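Local coordinates for protein 3-oxosteroid 1-dehydrogenase (Sterolibacterium denitrificans, PDB 7P18) that probably catalyses the FAD-dependent 1,2-dehydrogenation of 3-oxosteroids, turning them into 3-oxo-Delta(1)-steroids while an electron acceptor is reduced, at residues 25-30 against 221-226; 520-525 against 551-556; 247-252 against 258-263. All coordinates share one frame; numbering follows the deposited sequence.

Interaction 1. Residues 25-30 against 221-226; sequences RAHDLG and LERKVP
A salt bridge joins Asp-28, in the last turn of helix 17-28, to Arg-223, at the C-terminal end of helix 208-222. The arginine presents its side, not its end: NE lies 2.9 Å from OD1 of Asp-28, and NH2 of Arg-223 lies 2.9 Å from OD2 of Asp-28, one nitrogen to each oxygen of the salt bridge. The NH2 bond is the straighter of the two, with an N-H...O angle of 159°; it runs in the guanidinium plane to the syn lone pair of OD2. The NE bond is more bent, its acceptor tilted from the guanidinium plane, in keeping with a 42° twist between the two flat groups. An arginine chain extended from CG to NE spans the gap between the two helix ends, a reach that suits this residue.

The second kind of contact is CH-pi packing. CB of Arg-223 sits over one face of the His-27 ring, 3.5 Å from its centroid, displaced toward the rim. With its CG anti to the backbone N (chi1 180°), His-27 extends its ring from the helix to lie against the aliphatic base of the arginine. CG2 of Val-225 packs obliquely against the same ring; beta-branched and compact, this valine also packs on Val-33 of the neighbouring strand.

Backbone geometry frames both groups. A Schellman motif with Gly-30 as its C-prime residue ends the first helix, and another, with Lys-224 at positive phi, ends the second.

Further bonds fix the charged ends: Tyr-100 OH binds OD2 of Asp-28, while the carbonyls of Asn-104 and Ala-219 take NH2 and NH1 of Arg-223. So many partners should hold the guanidinium's rotation, and the paired charges probably favour an ionised Asp-28.

Interaction 2. Residues 520-525 against 551-556; sequences GLYCIG and FRAANH
Tyr-522 reaches from strand 521-523 to helix 543-559 and joins its phenol to the His-556 imidazole by a hydrogen bond of 2.7 Å between OH and ND1. Either atom could be the donor. ND1 lies at the edge of the tyrosine ring, near its plane, and OH lies likewise at the edge of the imidazole, so the two rings meet rim to rim without stacking. Their planes stand 57° apart and their centroids are separated by 5.8 Å.

One turn earlier on the helix, the methyl of Ala-553 approaches the phenol ring obliquely, with CB 3.8 Å from CD2 of Tyr-522. Alanine fits here: its single carbon lets the helix come close, the CA atoms of Tyr-522 and Ala-553 being 6.5 Å apart, while the tyrosine has length enough to pass Ala-553 and find a polar partner farther along. His-556 takes its ring out toward that partner with CG anti to the backbone N (chi1 -172°).

Farther out, the strand and helix are each held in place. Backbone bonds tie Tyr-522 to Val-266 and Leu-268 of the adjoining strand, and its side chain also touches Val-267. Arg-509 touches both Tyr-522 and His-556, and Asp-507 packs against the histidine. On the helix, Arg-552 makes salt bridges to Asp-507 and Glu-92.

Strand 521-523 is an outermost strand of the five-stranded parallel sheet, and helix 543-559 packs beside it. A helix laid against a parallel sheet is characteristic of the Rossmann-type FAD-binding fold, in which Gly-525, just past the strand, touches the FAD.

Interaction 3. Residues 247-252 against 258-263; sequences TGIVVK and LQLTAR
Val-251 and Leu-260 meet at about a right angle on the face of the sheet they share with Ile-249 and Leu-258, where CG2 of Val-251 comes within 3.8 Å of CD1 of Leu-260. With CG1 beside the backbone N (chi1 -61°), CG2 of Val-251 falls between N and the carbonyl carbon and also faces CB of Leu-258 at 4.1 Å, so one methyl fills the dip between two leucines. Leu-260 is the broad knob of this face: its CB rests against CG1 of Ile-249, and its forked end reaches the valine. Ile-249 and Leu-260 both continue onto Ile-11 of strand 10-13, and branched aliphatic chains suit a surface buried between two sheets.

The two segments are the arms of an antiparallel beta hairpin, strands 245-253 and 256-262, at the middle of a four-stranded mixed sheet. Ile-249 with Leu-260 and Val-251 with Leu-258 are hydrogen-bonded pairs. The bond from Leu-260 N to Ile-249 O is 2.9 Å long and nearly straight at 166°.

Gly-248 makes the hollow. Opposite Thr-261 its CA comes 4.2 Å from that residue's CA, and it lies 3.1 Å from Leu-260 O in a CA-H...O contact; glycine, with no side chain, allows this close approach. Together with Thr-247, Gly-248 faces Ile-237 in a classic beta bulge. Nearby, CG2 of Thr-261 leans on Thr-247 O at 3.6 Å.

The other face carries Val-250 and Gln-259, where CG2 of the valine touches the amide NE2 of the glutamine at 3.8 Å. The glutamine, bent at chi2, brings its amide end obliquely to the valine on this more exposed side.

Interactions 1 and 2 meet directly: Arg-25 NE lies 2.8 Å from Asn-555 OD1, a probable hydrogen bond, and Ala-26 N approaches Ala-554 CB at 3.6 Å, so helix 17-28 carries one contact and packs on the helix of the other. Interaction 3 stands apart, its centre about 19 Å from that of interaction 1 and about 17 Å from that of interaction 2, with no touch to either. They stand at different distances from the FAD site. Gly-525 of interaction 2 touches the cofactor, Val-251 of interaction 3 has its side chain about 7 Å from it, and in interaction 1 the Val-225 side chain is about 11 Å from that of FAD-binding Glu-37.

Interaction 1. Residues 25-30 against 221-226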
ATOM      1  N   ARG A  25     -12.122  13.803 -12.174  1.00 28.05           N
ATOM      2  CA  ARG A  25     -11.361  14.723 -13.051  1.00 27.82           C
ATOM      3  C   ARG A  25     -12.030  14.744 -14.425  1.00 28.32           C
ATOM      4  O   ARG A  25     -12.181  15.846 -14.978  1.00 28.22           O
ATOM      5  CB  ARG A  25      -9.883  14.350 -13.128  1.00 27.23           C
ATOM      6  CG  ARG A  25      -9.088  15.233 -14.080  1.00 25.64           C
ATOM      7  CD  ARG A  25      -9.001  16.659 -13.580  1.00 26.65           C
ATOM      8  NE  ARG A  25      -8.145  17.458 -14.452  1.00 27.60           N
ATOM      9  CZ  ARG A  25      -7.867  18.744 -14.281  1.00 30.51           C
ATOM     10  NH1 ARG A  25      -8.340  19.429 -13.245  1.00 29.10           N
ATOM     11  NH2 ARG A  25      -7.083  19.337 -15.160  1.00 30.29           N
ATOM     12  N   ALA A  26     -12.372  13.582 -14.976  1.00 27.26           N
ATOM     13  CA  ALA A  26     -13.011  13.466 -16.308  1.00 26.48           C
ATOM     14  C   ALA A  26     -14.333  14.245 -16.261  1.00 34.00           C
ATOM     15  O   ALA A  26     -14.600  15.050 -17.174  1.00 29.40           O
ATOM     16  CB  ALA A  26     -13.200  12.030 -16.668  1.00 27.73           C
ATOM     17  N   HIS A  27     -15.100  14.073 -15.186  1.00 29.39           N
ATOM     18  CA  HIS A  27     -16.354  14.823 -14.983  1.00 31.16           C
ATOM     19  C   HIS A  27     -16.063  16.327 -15.014  1.00 33.02           C
ATOM     20  O   HIS A  27     -16.757  17.051 -15.780  1.00 36.73           O
ATOM     21  CB  HIS A  27     -17.025  14.431 -13.677  1.00 31.85           C
ATOM     22  CG  HIS A  27     -18.292  15.179 -13.441  1.00 33.21           C
ATOM     23  ND1 HIS A  27     -18.312  16.395 -12.800  1.00 34.41           N
ATOM     24  CD2 HIS A  27     -19.570  14.870 -13.741  1.00 32.19           C
ATOM     25  CE1 HIS A  27     -19.564  16.800 -12.712  1.00 37.47           C
ATOM     26  NE2 HIS A  27     -20.348  15.864 -13.255  1.00 36.64           N
ATOM     27  N   ASP A  28     -15.070  16.789 -14.254  1.00 30.02           N
ATOM     28  CA  ASP A  28     -14.784  18.244 -14.109  1.00 30.86           C
ATOM     29  C   ASP A  28     -14.334  18.823 -15.441  1.00 32.84           C
ATOM     30  O   ASP A  28     -14.472  20.034 -15.574  1.00 35.00           O
ATOM     31  CB  ASP A  28     -13.794  18.539 -12.995  1.00 30.80           C
ATOM     32  CG  ASP A  28     -14.383  18.392 -11.614  1.00 30.84           C
ATOM     33  OD1 ASP A  28     -15.628  18.267 -11.519  1.00 31.76           O
ATOM     34  OD2 ASP A  28     -13.629  18.390 -10.658  1.00 31.09           O
ATOM     35  N   LEU A  29     -13.887  17.987 -16.392  1.00 30.76           N
ATOM     36  CA  LEU A  29     -13.457  18.411 -17.751  1.00 31.91           C
ATOM     37  C   LEU A  29     -14.612  18.281 -18.752  1.00 34.48           C
ATOM     38  O   LEU A  29     -14.364  18.493 -19.936  1.00 35.14           O
ATOM     39  CB  LEU A  29     -12.254  17.567 -18.180  1.00 30.74           C
ATOM     40  CG  LEU A  29     -10.965  17.788 -17.374  1.00 31.84           C
ATOM     41  CD1 LEU A  29      -9.862  16.824 -17.837  1.00 31.87           C
ATOM     42  CD2 LEU A  29     -10.493  19.246 -17.481  1.00 34.06           C
ATOM     43  N   GLY A  30     -15.819  17.942 -18.290  1.00 35.53           N
ATOM     44  CA  GLY A  30     -17.063  18.014 -19.083  1.00 38.60           C
ATOM     45  C   GLY A  30     -17.448  16.681 -19.695  1.00 42.96           C
ATOM     46  O   GLY A  30     -18.302  16.689 -20.583  1.00 36.68           O
ATOM     47  N   LEU A 221     -20.129  11.886  -5.433  1.00 32.08           N
ATOM     48  CA  LEU A 221     -21.531  12.136  -5.003  1.00 32.36           C
ATOM     49  C   LEU A 221     -21.917  13.564  -5.367  1.00 32.01           C
ATOM     50  O   LEU A 221     -22.946  13.737  -5.986  1.00 35.21           O
ATOM     51  CB  LEU A 221     -21.659  11.928  -3.500  1.00 32.89           C
ATOM     52  CG  LEU A 221     -21.968  10.515  -3.047  1.00 37.04           C
ATOM     53  CD1 LEU A 221     -21.951  10.452  -1.533  1.00 39.94           C
ATOM     54  CD2 LEU A 221     -23.311  10.048  -3.599  1.00 40.24           C
ATOM     55  N   GLU A 222     -21.084  14.539  -5.015  1.00 36.26           N
ATOM     56  CA  GLU A 222     -21.290  15.976  -5.341  1.00 35.15           C
ATOM     57  C   GLU A 222     -21.450  16.170  -6.843  1.00 36.04           C
ATOM     58  O   GLU A 222     -22.234  17.037  -7.222  1.00 32.79           O
ATOM     59  CB  GLU A 222     -20.132  16.814  -4.824  1.00 40.00           C
ATOM     60  CG  GLU A 222     -20.127  16.837  -3.319  1.00 44.69           C
ATOM     61  CD  GLU A 222     -19.493  18.073  -2.721  1.00 56.84           C
ATOM     62  OE1 GLU A 222     -18.436  18.499  -3.225  1.00 53.21           O
ATOM     63  OE2 GLU A 222     -20.087  18.610  -1.764  1.00 64.37           O
ATOM     64  N   ARG A 223     -20.734  15.408  -7.667  1.00 31.63           N
ATOM     65  CA  ARG A 223     -20.776  15.538  -9.143  1.00 31.36           C
ATOM     66  C   ARG A 223     -21.866  14.629  -9.722  1.00 32.56           C
ATOM     67  O   ARG A 223     -22.045  14.657 -10.933  1.00 33.30           O
ATOM     68  CB  ARG A 223     -19.405  15.191  -9.742  1.00 28.61           C
ATOM     69  CG  ARG A 223     -18.304  16.137  -9.276  1.00 29.93           C
ATOM     70  CD  ARG A 223     -16.908  15.558  -9.402  1.00 29.13           C
ATOM     71  NE  ARG A 223     -15.899  16.587  -9.203  1.00 29.29           N
ATOM     72  CZ  ARG A 223     -15.613  17.138  -8.036  1.00 28.54           C
ATOM     73  NH1 ARG A 223     -16.219  16.744  -6.927  1.00 30.71           N
ATOM     74  NH2 ARG A 223     -14.696  18.085  -7.973  1.00 31.79           N
ATOM     75  N   LYS A 224     -22.516  13.805  -8.887  1.00 36.31           N
ATOM     76  CA  LYS A 224     -23.565  12.845  -9.309  1.00 39.62           C
ATOM     77  C   LYS A 224     -23.007  11.881 -10.345  1.00 37.96           C
ATOM     78  O   LYS A 224     -23.724  11.529 -11.284  1.00 36.66           O
ATOM     79  CB  LYS A 224     -24.770  13.593  -9.884  1.00 45.15           C
ATOM     80  CG  LYS A 224     -25.396  14.614  -8.942  1.00 47.83           C
ATOM     81  CD  LYS A 224     -26.557  15.354  -9.590  1.00 53.25           C
ATOM     82  CE  LYS A 224     -27.021  16.554  -8.791  1.00 61.77           C
ATOM     83  NZ  LYS A 224     -27.911  16.154  -7.675  1.00 61.20           N
ATOM     84  N   VAL A 225     -21.770  11.431 -10.168  1.00 32.87           N
ATOM     85  CA  VAL A 225     -21.170  10.431 -11.073  1.00 31.88           C
ATOM     86  C   VAL A 225     -21.645   9.080 -10.580  1.00 32.29           C
ATOM     87  O   VAL A 225     -21.415   8.761  -9.409  1.00 34.83           O
ATOM     88  CB  VAL A 225     -19.634  10.517 -11.068  1.00 30.74           C
ATOM     89  CG1 VAL A 225     -19.010   9.339 -11.779  1.00 29.34           C
ATOM     90  CG2 VAL A 225     -19.154  11.835 -11.650  1.00 31.61           C
ATOM     91  N   PRO A 226     -22.332   8.278 -11.428  1.00 31.38           N
ATOM     92  CA  PRO A 226     -22.830   6.979 -10.984  1.00 35.40           C
ATOM     93  C   PRO A 226     -21.676   6.013 -10.709  1.00 32.88           C
ATOM     94  O   PRO A 226     -20.694   6.003 -11.454  1.00 28.94           O
ATOM     95  CB  PRO A 226     -23.726   6.503 -12.135  1.00 37.53           C
ATOM     96  CG  PRO A 226     -23.216   7.278 -13.354  1.00 37.20           C
ATOM     97  CD  PRO A 226     -22.749   8.598 -12.796  1.00 33.07           C
TER

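Interaction 2. Residues 520-525 against 551-556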
ATOM      1  N   GLY A 520      -8.662   4.278 -27.297  1.00 25.01           N
ATOM      2  CA  GLY A 520      -9.790   4.204 -26.353  1.00 28.86           C
ATOM      3  C   GLY A 520      -9.469   3.535 -25.005  1.00 27.34           C
ATOM      4  O   GLY A 520     -10.379   3.478 -24.151  1.00 30.61           O
ATOM      5  N   LEU A 521      -8.272   2.983 -24.811  1.00 24.85           N
ATOM      6  CA  LEU A 521      -7.959   2.160 -23.601  1.00 24.24           C
ATOM      7  C   LEU A 521      -6.824   2.794 -22.791  1.00 24.83           C
ATOM      8  O   LEU A 521      -5.707   2.968 -23.334  1.00 25.60           O
ATOM      9  CB  LEU A 521      -7.546   0.761 -24.009  1.00 24.11           C
ATOM     10  CG  LEU A 521      -7.487  -0.257 -22.868  1.00 25.48           C
ATOM     11  CD1 LEU A 521      -8.864  -0.417 -22.254  1.00 25.06           C
ATOM     12  CD2 LEU A 521      -6.934  -1.589 -23.358  1.00 26.51           C
ATOM     13  N   TYR A 522      -7.127   3.070 -21.532  1.00 24.26           N
ATOM     14  CA  TYR A 522      -6.206   3.627 -20.532  1.00 24.69           C
ATOM     15  C   TYR A 522      -6.105   2.622 -19.384  1.00 27.69           C
ATOM     16  O   TYR A 522      -7.025   1.807 -19.202  1.00 25.43           O
ATOM     17  CB  TYR A 522      -6.713   4.977 -20.049  1.00 25.72           C
ATOM     18  CG  TYR A 522      -6.808   6.005 -21.152  1.00 26.82           C
ATOM     19  CD1 TYR A 522      -7.869   6.007 -22.045  1.00 27.36           C
ATOM     20  CD2 TYR A 522      -5.805   6.952 -21.335  1.00 27.27           C
ATOM     21  CE1 TYR A 522      -7.937   6.923 -23.097  1.00 31.20           C
ATOM     22  CE2 TYR A 522      -5.879   7.891 -22.358  1.00 27.37           C
ATOM     23  CZ  TYR A 522      -6.953   7.890 -23.235  1.00 31.16           C
ATOM     24  OH  TYR A 522      -7.016   8.836 -24.235  1.00 29.78           O
ATOM     25  N   CYS A 523      -5.048   2.727 -18.592  1.00 24.15           N
ATOM     26  CA  CYS A 523      -4.819   1.791 -17.476  1.00 23.34           C
ATOM     27  C   CYS A 523      -3.947   2.470 -16.428  1.00 26.82           C
ATOM     28  O   CYS A 523      -2.928   3.093 -16.802  1.00 22.08           O
ATOM     29  CB  CYS A 523      -4.196   0.517 -17.994  1.00 23.18           C
ATOM     30  SG  CYS A 523      -3.950  -0.750 -16.714  1.00 22.85           S
ATOM     31  N   ILE A 524      -4.355   2.364 -15.161  1.00 21.61           N
ATOM     32  CA  ILE A 524      -3.711   3.090 -14.043  1.00 20.97           C
ATOM     33  C   ILE A 524      -3.602   2.149 -12.832  1.00 22.96           C
ATOM     34  O   ILE A 524      -4.322   1.149 -12.762  1.00 22.89           O
ATOM     35  CB  ILE A 524      -4.503   4.364 -13.722  1.00 21.60           C
ATOM     36  CG1 ILE A 524      -5.881   4.025 -13.150  1.00 23.24           C
ATOM     37  CG2 ILE A 524      -4.615   5.281 -14.936  1.00 21.80           C
ATOM     38  CD1 ILE A 524      -6.643   5.202 -12.681  1.00 22.63           C
ATOM     39  N   GLY A 525      -2.791   2.523 -11.857  1.00 22.59           N
ATOM     40  CA  GLY A 525      -2.659   1.768 -10.607  1.00 21.67           C
ATOM     41  C   GLY A 525      -2.068   0.398 -10.829  1.00 22.06           C
ATOM     42  O   GLY A 525      -1.261   0.210 -11.767  1.00 20.68           O
ATOM     43  N   PHE A 551      -5.410  11.074 -13.245  1.00 22.69           N
ATOM     44  CA  PHE A 551      -5.485  12.518 -13.602  1.00 21.53           C
ATOM     45  C   PHE A 551      -5.048  12.706 -15.067  1.00 23.05           C
ATOM     46  O   PHE A 551      -5.810  13.360 -15.851  1.00 25.16           O
ATOM     47  CB  PHE A 551      -4.648  13.273 -12.578  1.00 20.76           C
ATOM     48  CG  PHE A 551      -4.642  14.779 -12.695  1.00 23.78           C
ATOM     49  CD1 PHE A 551      -5.695  15.532 -12.186  1.00 24.13           C
ATOM     50  CD2 PHE A 551      -3.548  15.443 -13.234  1.00 24.45           C
ATOM     51  CE1 PHE A 551      -5.656  16.920 -12.221  1.00 24.74           C
ATOM     52  CE2 PHE A 551      -3.495  16.828 -13.248  1.00 24.91           C
ATOM     53  CZ  PHE A 551      -4.564  17.568 -12.790  1.00 24.46           C
ATOM     54  N   ARG A 552      -3.869  12.208 -15.437  1.00 22.45           N
ATOM     55  CA  ARG A 552      -3.345  12.320 -16.832  1.00 23.66           C
ATOM     56  C   ARG A 552      -4.273  11.602 -17.828  1.00 24.61           C
ATOM     57  O   ARG A 552      -4.433  12.135 -18.932  1.00 24.49           O
ATOM     58  CB  ARG A 552      -1.901  11.857 -16.952  1.00 22.56           C
ATOM     59  CG  ARG A 552      -0.895  12.735 -16.206  1.00 23.53           C
ATOM     60  CD  ARG A 552       0.543  12.413 -16.597  1.00 23.67           C
ATOM     61  NE  ARG A 552       0.796  12.680 -18.012  1.00 24.18           N
ATOM     62  CZ  ARG A 552       1.324  13.809 -18.527  1.00 24.66           C
ATOM     63  NH1 ARG A 552       1.710  14.803 -17.747  1.00 25.03           N
ATOM     64  NH2 ARG A 552       1.491  13.905 -19.842  1.00 25.39           N
ATOM     65  N   ALA A 553      -4.855  10.437 -17.491  1.00 24.88           N
ATOM     66  CA  ALA A 553      -5.789   9.734 -18.391  1.00 23.71           C
ATOM     67  C   ALA A 553      -6.971  10.652 -18.705  1.00 23.72           C
ATOM     68  O   ALA A 553      -7.306  10.797 -19.912  1.00 25.57           O
ATOM     69  CB  ALA A 553      -6.281   8.415 -17.811  1.00 24.92           C
ATOM     70  N   ALA A 554      -7.625  11.182 -17.681  1.00 23.60           N
ATOM     71  CA  ALA A 554      -8.813  12.044 -17.821  1.00 24.87           C
ATOM     72  C   ALA A 554      -8.412  13.265 -18.661  1.00 28.02           C
ATOM     73  O   ALA A 554      -9.126  13.596 -19.612  1.00 27.56           O
ATOM     74  CB  ALA A 554      -9.340  12.481 -16.495  1.00 23.60           C
ATOM     75  N   ASN A 555      -7.271  13.859 -18.366  1.00 28.06           N
ATOM     76  CA  ASN A 555      -6.768  15.055 -19.100  1.00 28.77           C
ATOM     77  C   ASN A 555      -6.601  14.694 -20.578  1.00 28.24           C
ATOM     78  O   ASN A 555      -7.026  15.499 -21.445  1.00 28.49           O
ATOM     79  CB  ASN A 555      -5.466  15.576 -18.488  1.00 24.40           C
ATOM     80  CG  ASN A 555      -5.618  16.229 -17.144  1.00 27.56           C
ATOM     81  OD1 ASN A 555      -6.732  16.519 -16.675  1.00 27.15           O
ATOM     82  ND2 ASN A 555      -4.483  16.468 -16.497  1.00 26.99           N
ATOM     83  N   HIS A 556      -6.035  13.528 -20.883  1.00 27.43           N
ATOM     84  CA  HIS A 556      -5.751  13.122 -22.269  1.00 28.28           C
ATOM     85  C   HIS A 556      -7.067  12.930 -23.016  1.00 30.32           C
ATOM     86  O   HIS A 556      -7.179  13.381 -24.199  1.00 33.38           O
ATOM     87  CB  HIS A 556      -4.869  11.882 -22.331  1.00 27.01           C
ATOM     88  CG  HIS A 556      -4.428  11.578 -23.718  1.00 27.91           C
ATOM     89  ND1 HIS A 556      -5.125  10.734 -24.540  1.00 26.84           N
ATOM     90  CD2 HIS A 556      -3.385  12.062 -24.442  1.00 26.98           C
ATOM     91  CE1 HIS A 556      -4.504  10.670 -25.710  1.00 27.43           C
ATOM     92  NE2 HIS A 556      -3.400  11.436 -25.641  1.00 26.23           N
TER

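Interaction 3. Residues 247-252 against 258-263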
ATOM      1  N   THR A 247     -14.245   0.345 -27.582  1.00 27.17           N
ATOM      2  CA  THR A 247     -15.465   1.187 -27.715  1.00 30.03           C
ATOM      3  C   THR A 247     -16.399   0.968 -26.530  1.00 29.64           C
ATOM      4  O   THR A 247     -17.431   1.671 -26.450  1.00 34.25           O
ATOM      5  CB  THR A 247     -16.176   0.871 -29.036  1.00 31.81           C
ATOM      6  OG1 THR A 247     -16.468  -0.526 -29.036  1.00 33.15           O
ATOM      7  CG2 THR A 247     -15.303   1.171 -30.227  1.00 34.20           C
ATOM      8  N   GLY A 248     -16.053   0.038 -25.625  1.00 29.29           N
ATOM      9  CA  GLY A 248     -16.902  -0.249 -24.463  1.00 29.29           C
ATOM     10  C   GLY A 248     -16.452  -1.470 -23.686  1.00 27.70           C
ATOM     11  O   GLY A 248     -15.364  -1.997 -23.946  1.00 29.70           O
ATOM     12  N   ILE A 249     -17.307  -1.928 -22.773  1.00 28.14           N
ATOM     13  CA  ILE A 249     -17.048  -3.143 -21.964  1.00 28.60           C
ATOM     14  C   ILE A 249     -18.336  -3.959 -21.866  1.00 33.30           C
ATOM     15  O   ILE A 249     -19.409  -3.377 -21.980  1.00 32.25           O
ATOM     16  CB  ILE A 249     -16.539  -2.767 -20.561  1.00 31.22           C
ATOM     17  CG1 ILE A 249     -17.576  -1.995 -19.746  1.00 29.71           C
ATOM     18  CG2 ILE A 249     -15.226  -2.004 -20.674  1.00 32.18           C
ATOM     19  CD1 ILE A 249     -17.213  -1.781 -18.283  1.00 30.46           C
ATOM     20  N   VAL A 250     -18.182  -5.239 -21.572  1.00 30.66           N
ATOM     21  CA  VAL A 250     -19.277  -6.106 -21.036  1.00 32.94           C
ATOM     22  C   VAL A 250     -19.089  -6.227 -19.522  1.00 30.45           C
ATOM     23  O   VAL A 250     -17.973  -6.594 -19.088  1.00 29.74           O
ATOM     24  CB  VAL A 250     -19.240  -7.499 -21.680  1.00 33.30           C
ATOM     25  CG1 VAL A 250     -20.419  -8.342 -21.197  1.00 34.28           C
ATOM     26  CG2 VAL A 250     -19.182  -7.410 -23.212  1.00 36.32           C
ATOM     27  N   VAL A 251     -20.148  -5.963 -18.769  1.00 28.55           N
ATOM     28  CA  VAL A 251     -20.229  -6.250 -17.316  1.00 30.96           C
ATOM     29  C   VAL A 251     -21.328  -7.291 -17.050  1.00 34.11           C
ATOM     30  O   VAL A 251     -22.129  -7.606 -17.956  1.00 32.41           O
ATOM     31  CB  VAL A 251     -20.484  -4.979 -16.499  1.00 32.10           C
ATOM     32  CG1 VAL A 251     -19.342  -3.982 -16.698  1.00 32.71           C
ATOM     33  CG2 VAL A 251     -21.852  -4.353 -16.815  1.00 33.89           C
ATOM     34  N   LYS A 252     -21.315  -7.820 -15.837  1.00 32.63           N
ATOM     35  CA  LYS A 252     -22.391  -8.663 -15.251  1.00 41.23           C
ATOM     36  C   LYS A 252     -23.104  -7.795 -14.219  1.00 42.87           C
ATOM     37  O   LYS A 252     -22.492  -7.443 -13.223  1.00 41.00           O
ATOM     38  CB  LYS A 252     -21.776  -9.941 -14.687  1.00 45.21           C
ATOM     39  CG  LYS A 252     -22.761 -11.048 -14.362  1.00 59.75           C
ATOM     40  CD  LYS A 252     -22.125 -12.230 -13.638  1.00 63.83           C
ATOM     41  CE  LYS A 252     -22.984 -12.755 -12.502  1.00 67.25           C
ATOM     42  NZ  LYS A 252     -22.815 -14.217 -12.348  1.00 67.53           N
ATOM     43  N   LEU A 258     -24.314  -7.242 -19.727  1.00 37.13           N
ATOM     44  CA  LEU A 258     -24.804  -5.922 -20.181  1.00 36.65           C
ATOM     45  C   LEU A 258     -23.675  -5.242 -20.956  1.00 39.41           C
ATOM     46  O   LEU A 258     -22.502  -5.235 -20.441  1.00 36.89           O
ATOM     47  CB  LEU A 258     -25.245  -5.113 -18.964  1.00 38.77           C
ATOM     48  CG  LEU A 258     -25.716  -3.695 -19.260  1.00 40.62           C
ATOM     49  CD1 LEU A 258     -26.916  -3.699 -20.204  1.00 48.26           C
ATOM     50  CD2 LEU A 258     -26.048  -2.972 -17.973  1.00 39.95           C
ATOM     51  N   GLN A 259     -23.982  -4.758 -22.161  1.00 38.44           N
ATOM     52  CA  GLN A 259     -23.003  -4.094 -23.063  1.00 40.81           C
ATOM     53  C   GLN A 259     -23.044  -2.612 -22.766  1.00 36.06           C
ATOM     54  O   GLN A 259     -24.112  -2.050 -22.810  1.00 40.58           O
ATOM     55  CB  GLN A 259     -23.273  -4.336 -24.553  1.00 46.46           C
ATOM     56  CG  GLN A 259     -23.267  -5.811 -24.915  1.00 54.67           C
ATOM     57  CD  GLN A 259     -22.469  -6.080 -26.166  1.00 62.21           C
ATOM     58  OE1 GLN A 259     -22.543  -5.338 -27.148  1.00 65.85           O
ATOM     59  NE2 GLN A 259     -21.664  -7.131 -26.118  1.00 60.91           N
ATOM     60  N   LEU A 260     -21.890  -2.011 -22.449  1.00 34.94           N
ATOM     61  CA  LEU A 260     -21.786  -0.573 -22.131  1.00 34.64           C
ATOM     62  C   LEU A 260     -20.885   0.089 -23.168  1.00 33.87           C
ATOM     63  O   LEU A 260     -19.847  -0.481 -23.480  1.00 33.42           O
ATOM     64  CB  LEU A 260     -21.202  -0.429 -20.720  1.00 35.17           C
ATOM     65  CG  LEU A 260     -22.049  -1.009 -19.586  1.00 33.06           C
ATOM     66  CD1 LEU A 260     -21.350  -0.819 -18.253  1.00 34.39           C
ATOM     67  CD2 LEU A 260     -23.411  -0.336 -19.529  1.00 36.26           C
ATOM     68  N   THR A 261     -21.278   1.247 -23.683  1.00 32.78           N
ATOM     69  CA  THR A 261     -20.492   1.964 -24.713  1.00 32.98           C
ATOM     70  C   THR A 261     -19.745   3.117 -24.055  1.00 30.36           C
ATOM     71  O   THR A 261     -20.379   3.868 -23.291  1.00 32.12           O
ATOM     72  CB  THR A 261     -21.397   2.447 -25.861  1.00 35.31           C
ATOM     73  OG1 THR A 261     -21.921   1.269 -26.480  1.00 36.84           O
ATOM     74  CG2 THR A 261     -20.659   3.257 -26.900  1.00 39.83           C
ATOM     75  N   ALA A 262     -18.459   3.249 -24.392  1.00 31.86           N
ATOM     76  CA  ALA A 262     -17.615   4.400 -24.002  1.00 33.40           C
ATOM     77  C   ALA A 262     -17.260   5.163 -25.276  1.00 27.80           C
ATOM     78  O   ALA A 262     -16.494   4.624 -26.063  1.00 30.12           O
ATOM     79  CB  ALA A 262     -16.359   3.929 -23.284  1.00 34.26           C
ATOM     80  N   ARG A 263     -17.832   6.344 -25.464  1.00 30.88           N
ATOM     81  CA  ARG A 263     -17.580   7.168 -26.677  1.00 37.61           C
ATOM     82  C   ARG A 263     -16.101   7.577 -26.746  1.00 37.09           C
ATOM     83  O   ARG A 263     -15.562   7.621 -27.857  1.00 37.88           O
ATOM     84  CB  ARG A 263     -18.416   8.443 -26.663  1.00 39.45           C
ATOM     85  CG  ARG A 263     -19.913   8.200 -26.577  1.00 44.19           C
ATOM     86  CD  ARG A 263     -20.673   9.434 -26.994  1.00 46.78           C
ATOM     87  NE  ARG A 263     -22.090   9.352 -26.660  1.00 46.76           N
ATOM     88  CZ  ARG A 263     -22.637   9.759 -25.522  1.00 47.29           C
ATOM     89  NH1 ARG A 263     -21.899  10.246 -24.536  1.00 50.41           N
ATOM     90  NH2 ARG A 263     -23.941   9.641 -25.359  1.00 50.05           N
TER